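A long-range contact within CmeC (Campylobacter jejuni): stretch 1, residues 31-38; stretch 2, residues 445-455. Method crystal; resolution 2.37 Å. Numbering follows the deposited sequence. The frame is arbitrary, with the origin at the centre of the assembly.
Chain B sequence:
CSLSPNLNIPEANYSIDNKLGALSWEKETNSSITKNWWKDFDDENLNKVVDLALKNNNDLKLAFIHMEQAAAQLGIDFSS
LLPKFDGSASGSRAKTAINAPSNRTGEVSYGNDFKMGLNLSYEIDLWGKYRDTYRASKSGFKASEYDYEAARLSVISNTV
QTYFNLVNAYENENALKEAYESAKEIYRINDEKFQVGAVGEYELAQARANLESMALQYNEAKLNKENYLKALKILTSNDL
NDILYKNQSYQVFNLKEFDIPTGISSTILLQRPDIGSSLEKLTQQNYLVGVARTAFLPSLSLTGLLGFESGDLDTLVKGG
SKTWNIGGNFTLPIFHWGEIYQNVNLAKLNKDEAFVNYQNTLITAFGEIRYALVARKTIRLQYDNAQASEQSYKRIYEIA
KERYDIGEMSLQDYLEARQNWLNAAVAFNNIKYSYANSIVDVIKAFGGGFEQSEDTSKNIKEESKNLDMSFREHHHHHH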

# COMPACT_ATOMS: atom_id res chain seq x y z
N SER B 31 -10.99 -6.20 33.96
CA SER B 31 -11.40 -4.81 34.13
C SER B 31 -11.30 -4.05 32.82
O SER B 31 -10.42 -4.33 32.00
CB SER B 31 -10.56 -4.12 35.21
OG SER B 31 -9.22 -3.96 34.79
N SER B 32 -12.19 -3.08 32.63
CA SER B 32 -12.20 -2.28 31.40
C SER B 32 -11.03 -1.32 31.35
O SER B 32 -10.30 -1.15 32.32
CB SER B 32 -13.52 -1.52 31.28
OG SER B 32 -14.59 -2.39 30.93
N ILE B 33 -10.85 -0.68 30.19
CA ILE B 33 -9.73 0.23 29.98
C ILE B 33 -10.18 1.69 30.05
O ILE B 33 -11.16 2.08 29.42
CB ILE B 33 -9.05 -0.03 28.63
CG1 ILE B 33 -8.59 -1.49 28.54
CG2 ILE B 33 -7.88 0.92 28.42
CD1 ILE B 33 -7.96 -1.85 27.21
N THR B 34 -9.45 2.49 30.82
CA THR B 34 -9.72 3.92 30.91
C THR B 34 -9.38 4.62 29.60
O THR B 34 -8.49 4.19 28.87
CB THR B 34 -8.94 4.58 32.06
OG1 THR B 34 -8.89 5.99 31.87
CG2 THR B 34 -7.52 4.03 32.12
N LYS B 35 -10.11 5.70 29.31
CA LYS B 35 -9.96 6.42 28.05
C LYS B 35 -8.54 6.95 27.84
O LYS B 35 -7.99 6.87 26.75
CB LYS B 35 -10.96 7.58 27.99
CG LYS B 35 -12.42 7.15 27.98
CD LYS B 35 -12.79 6.45 26.68
CE LYS B 35 -14.27 6.12 26.63
NZ LYS B 35 -15.12 7.34 26.73
N ASN B 36 -7.95 7.49 28.90
CA ASN B 36 -6.58 7.98 28.85
C ASN B 36 -5.61 7.04 29.56
O ASN B 36 -4.98 7.40 30.56
CB ASN B 36 -6.49 9.39 29.46
CG ASN B 36 -7.20 9.49 30.80
OD1 ASN B 36 -7.67 8.49 31.34
ND2 ASN B 36 -7.27 10.70 31.33
N TRP B 37 -5.51 5.82 29.04
CA TRP B 37 -4.72 4.75 29.65
C TRP B 37 -3.23 5.06 29.77
O TRP B 37 -2.54 4.49 30.61
CB TRP B 37 -4.91 3.46 28.85
CG TRP B 37 -4.83 3.67 27.37
CD1 TRP B 37 -5.87 3.91 26.52
CD2 TRP B 37 -3.64 3.69 26.57
NE1 TRP B 37 -5.40 4.07 25.24
CE2 TRP B 37 -4.04 3.93 25.24
CE3 TRP B 37 -2.28 3.51 26.84
CZ2 TRP B 37 -3.13 4.01 24.19
CZ3 TRP B 37 -1.38 3.59 25.79
CH2 TRP B 37 -1.80 3.83 24.48
N TRP B 38 -2.73 5.96 28.93
CA TRP B 38 -1.29 6.22 28.85
C TRP B 38 -0.75 6.96 30.08
O TRP B 38 0.45 6.98 30.31
CB TRP B 38 -0.97 7.01 27.59
CG TRP B 38 -1.64 8.34 27.51
CD1 TRP B 38 -1.19 9.52 28.02
CD2 TRP B 38 -2.90 8.63 26.88
NE1 TRP B 38 -2.09 10.53 27.75
CE2 TRP B 38 -3.14 10.01 27.05
CE3 TRP B 38 -3.84 7.86 26.19
CZ2 TRP B 38 -4.29 10.63 26.55
CZ3 TRP B 38 -4.97 8.48 25.70
CH2 TRP B 38 -5.19 9.85 25.89
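Stretch 2 445-455: AFGGGFEQSED

Two of three consecutive glycines, Gly448 and Gly449, lie against stretch 1, and the contact illustrates how residues without side chains let two backbones approach closely. The closest pair of CA atoms, those of Ile33 and Gly449, is 4.6 Å apart, and Ile33 O lies 3.4 Å from Gly449 CA. A CB on Gly449 would point toward stretch 1 and fall 3.0 Å from Ile33 O, a clash. Its backbone angles (phi 106°, psi 4°) call for glycine independently, because a CB would also be jammed against the preceding carbonyl.

Stretch 2 reaches and leaves this point through two turns. Phe446 is the first residue to leave helical geometry after a helix; a type I' turn then runs from Gly447 to Phe450, with a weak hydrogen bond from Phe450 N to Gly447 O (3.3 Å). A type I turn from Glu451 to Glu454 follows, closed by Glu454 N to Glu451 O at 3.2 Å, and Asp455 caps the next helix.

Overall, stretch 2 runs roughly crosswise to the mostly irregular stretch 1. Ile33 points toward stretch 2, its CD1 packing 3.7 Å from Phe446 CB while its CG2 sits 3.9 Å from Gly448 C. The carbonyl of Gly448 meets the edge of the Trp37 ring, with Gly448 O 3.4 Å from Trp37 CD1. One water ties the backbones together here: it donates to Lys35 O (3.2 Å) and Gly448 O (2.9 Å) and accepts from Trp37 NE1 (3.2 Å).

Lys35 leaves its backbone sideways, but its end comes nearer to stretch 2. Lys35 CE approaches Gly449 O to 3.2 Å, and Lys35 NZ forms a salt bridge with Glu454 OE1 at 3.4 Å, whose hydrogen bond is weak. Glu454, the last residue of the second turn, and Lys35 bridge the gap with their long side chains.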

# COMPACT_ATOMS: atom_id res chain seq x y z
N ALA B 445 -5.22 -3.76 21.44
CA ALA B 445 -5.98 -4.90 20.93
C ALA B 445 -7.39 -4.96 21.51
O ALA B 445 -8.29 -5.55 20.92
CB ALA B 445 -5.24 -6.19 21.22
N PHE B 446 -7.58 -4.35 22.68
CA PHE B 446 -8.87 -4.36 23.34
C PHE B 446 -9.65 -3.07 23.10
O PHE B 446 -10.69 -2.83 23.73
CB PHE B 446 -8.70 -4.59 24.85
CG PHE B 446 -8.51 -6.04 25.22
CD1 PHE B 446 -7.27 -6.63 25.12
CD2 PHE B 446 -9.59 -6.80 25.65
CE1 PHE B 446 -7.10 -7.96 25.46
CE2 PHE B 446 -9.42 -8.12 25.99
CZ PHE B 446 -8.17 -8.71 25.89
N GLY B 447 -9.16 -2.24 22.19
CA GLY B 447 -9.89 -1.05 21.77
C GLY B 447 -9.48 0.25 22.44
O GLY B 447 -9.95 1.32 22.06
N GLY B 448 -8.62 0.16 23.44
CA GLY B 448 -8.11 1.34 24.12
C GLY B 448 -9.14 2.12 24.90
O GLY B 448 -8.94 3.30 25.20
N GLY B 449 -10.26 1.48 25.23
CA GLY B 449 -11.30 2.11 26.03
C GLY B 449 -12.52 2.51 25.23
O GLY B 449 -13.45 3.12 25.77
N PHE B 450 -12.53 2.18 23.94
CA PHE B 450 -13.66 2.50 23.08
C PHE B 450 -14.88 1.64 23.42
O PHE B 450 -14.76 0.43 23.62
CB PHE B 450 -13.29 2.32 21.61
CG PHE B 450 -14.45 2.43 20.66
CD1 PHE B 450 -14.94 3.67 20.30
CD2 PHE B 450 -15.04 1.30 20.13
CE1 PHE B 450 -16.01 3.78 19.43
CE2 PHE B 450 -16.11 1.40 19.26
CZ PHE B 450 -16.59 2.64 18.90
N GLU B 451 -16.04 2.28 23.48
CA GLU B 451 -17.30 1.57 23.69
C GLU B 451 -18.32 2.00 22.64
O GLU B 451 -18.76 3.15 22.63
CB GLU B 451 -17.83 1.82 25.10
CG GLU B 451 -16.92 1.31 26.22
CD GLU B 451 -16.91 -0.21 26.34
OE1 GLU B 451 -17.73 -0.87 25.67
OE2 GLU B 451 -16.08 -0.73 27.11
N GLN B 452 -18.69 1.07 21.77
CA GLN B 452 -19.56 1.36 20.63
C GLN B 452 -20.93 1.87 21.05
O GLN B 452 -21.54 2.69 20.35
CB GLN B 452 -19.71 0.11 19.76
CG GLN B 452 -20.58 0.30 18.52
CD GLN B 452 -20.74 -0.98 17.73
OE1 GLN B 452 -19.76 -1.62 17.35
NE2 GLN B 452 -21.99 -1.35 17.47
N SER B 453 -21.41 1.41 22.19
CA SER B 453 -22.76 1.73 22.66
C SER B 453 -22.93 3.21 23.03
O SER B 453 -24.04 3.72 23.05
CB SER B 453 -23.12 0.85 23.85
OG SER B 453 -22.15 0.96 24.88
N GLU B 454 -21.82 3.88 23.33
CA GLU B 454 -21.86 5.27 23.76
C GLU B 454 -22.18 6.23 22.61
O GLU B 454 -22.22 5.83 21.45
CB GLU B 454 -20.52 5.67 24.39
CG GLU B 454 -20.17 4.90 25.65
CD GLU B 454 -18.84 5.33 26.24
OE1 GLU B 454 -18.22 6.26 25.69
OE2 GLU B 454 -18.41 4.73 27.25
N ASP B 455 -22.42 7.49 22.95
CA ASP B 455 -22.64 8.53 21.95
C ASP B 455 -21.32 8.87 21.27
O ASP B 455 -20.53 9.65 21.79
CB ASP B 455 -23.25 9.78 22.59
CG ASP B 455 -23.83 10.74 21.57
OD1 ASP B 455 -23.52 10.61 20.37
OD2 ASP B 455 -24.60 11.64 21.97
O HOH W 1 -7.82 5.59 23.86